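Enoyl-CoA hydratase/isomerase (Shewanella pealeana, PDB 4KPK) belongs to the crotonase-like enoyl-CoA hydratase/isomerase family and probably acts as an isomerase or hydratase on acyl-CoA thioesters. Local coordinates at residues A[109-112]-A[113-117]. Sequence-based numbering, arbitrary orientation.
Sequences AKMD and FEQNL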
# COMPACT_ATOMS: atom_id res chain seq x y z
N ALA A 109 -3.19 13.55 31.92
CA ALA A 109 -4.56 13.38 32.40
C ALA A 109 -5.12 14.66 33.05
O ALA A 109 -6.28 14.93 32.90
CB ALA A 109 -4.64 12.23 33.39
N LYS A 110 -4.28 15.43 33.73
CA LYS A 110 -4.73 16.61 34.48
C LYS A 110 -4.71 17.82 33.57
O LYS A 110 -5.14 18.87 33.97
CB LYS A 110 -3.81 16.92 35.66
CG LYS A 110 -3.87 16.04 36.88
CD LYS A 110 -2.71 16.50 37.79
CE LYS A 110 -2.67 15.82 39.16
NZ LYS A 110 -1.90 14.52 39.17
N MSE A 111 -4.19 17.67 32.35
CA MSE A 111 -4.01 18.81 31.48
C MSE A 111 -5.35 19.19 30.88
O MSE A 111 -6.22 18.33 30.74
CB MSE A 111 -3.06 18.47 30.35
CG MSE A 111 -1.63 18.73 30.79
SE MSE A 111 -0.41 18.08 29.35
CE MSE A 111 0.78 19.64 29.37
N ASP A 112 -5.54 20.47 30.54
CA ASP A 112 -6.71 20.86 29.76
C ASP A 112 -6.42 20.71 28.24
O ASP A 112 -5.31 20.33 27.82
CB ASP A 112 -7.15 22.30 30.14
CG ASP A 112 -6.11 23.37 29.76
OD1 ASP A 112 -5.22 23.11 28.91
OD2 ASP A 112 -6.18 24.50 30.32
N PHE A 113 -7.41 21.03 27.41
CA PHE A 113 -7.28 20.85 25.97
C PHE A 113 -5.99 21.49 25.40
O PHE A 113 -5.17 20.83 24.69
CB PHE A 113 -8.50 21.37 25.22
CG PHE A 113 -8.35 21.28 23.73
CD1 PHE A 113 -8.27 20.03 23.10
CD2 PHE A 113 -8.22 22.43 22.96
CE1 PHE A 113 -8.09 19.94 21.74
CE2 PHE A 113 -8.03 22.35 21.60
CZ PHE A 113 -7.97 21.11 20.98
N GLU A 114 -5.76 22.74 25.77
CA GLU A 114 -4.69 23.49 25.18
C GLU A 114 -3.30 23.00 25.60
O GLU A 114 -2.35 23.05 24.83
CB GLU A 114 -4.86 24.97 25.49
CG GLU A 114 -3.90 25.84 24.70
CD GLU A 114 -3.23 26.92 25.55
OE1 GLU A 114 -2.97 26.70 26.77
OE2 GLU A 114 -2.95 28.01 24.98
N GLN A 115 -3.18 22.56 26.82
CA GLN A 115 -1.91 22.02 27.28
C GLN A 115 -1.64 20.71 26.58
O GLN A 115 -0.50 20.40 26.20
CB GLN A 115 -1.94 21.83 28.78
CG GLN A 115 -1.96 23.14 29.55
CD GLN A 115 -2.21 22.87 31.03
OE1 GLN A 115 -3.12 22.13 31.37
NE2 GLN A 115 -1.38 23.43 31.90
N ASN A 116 -2.70 19.93 26.44
CA ASN A 116 -2.64 18.66 25.71
C ASN A 116 -2.25 18.84 24.26
O ASN A 116 -1.50 18.07 23.73
CB ASN A 116 -3.99 17.94 25.76
CG ASN A 116 -4.14 17.05 26.98
OD1 ASN A 116 -5.20 17.03 27.61
ND2 ASN A 116 -3.11 16.29 27.29
N LEU A 117 -2.77 19.90 23.64
CA LEU A 117 -2.51 20.19 22.27
C LEU A 117 -1.05 20.53 22.02
O LEU A 117 -0.44 20.02 21.06
CB LEU A 117 -3.44 21.30 21.78
CG LEU A 117 -3.47 21.57 20.27
CD1 LEU A 117 -4.30 20.52 19.53
CD2 LEU A 117 -4.05 22.97 20.00
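D112 and Q115 form a capping box, a local contact at the start of helix 113-132, where the chain turns out of the short loop that follows helix 102-109 on the surface of a crotonase-like subunit. The box is reciprocal. D112, the N-cap residue, accepts from the backbone of Q115 through its carboxylate (N to OD1 3.0 Å), while the Q115 side chain returns the bond, its OE1 lying 3.0 Å from D112 N. CG of D112 sits between its own N and carbonyl carbon (chi1 66°), which turns OD1 back to the N-H of Q115, met nearly in line with the C-O bond, whereas the Q115 chain runs extended back to the cap. D112 N meets OE1 of Q115 in the plane of the amide carbonyl. The two side chains cross at about a right angle, with carboxylate and amide planes 54° apart, and OD1 of D112 also rests 3.3 Å from CG of Q115. The first helical bond, N116 N to D112 O at 3.0 Å, continues the same turn.

Beside the box, the side chain of selenomethionine M111 slants across Q115 and N116. Its chain bends at the last torsion (chi3 136°), bringing CE to 3.5 Å from CB of Q115, while SE lies 3.8 Å from ND2 of the buried N116. A second subunit also reaches this turn: F113 makes a cation-pi contact with R270 of that subunit, and R272 of the same subunit packs on N116.

Two main-chain N-H groups around the cap thus receive side-chain acceptors, and the carboxylate of D112, set at the positive end of the helix dipole, is probably stabilised in its ionised form, although the nearby carboxylate of E114 may offset part of this effect.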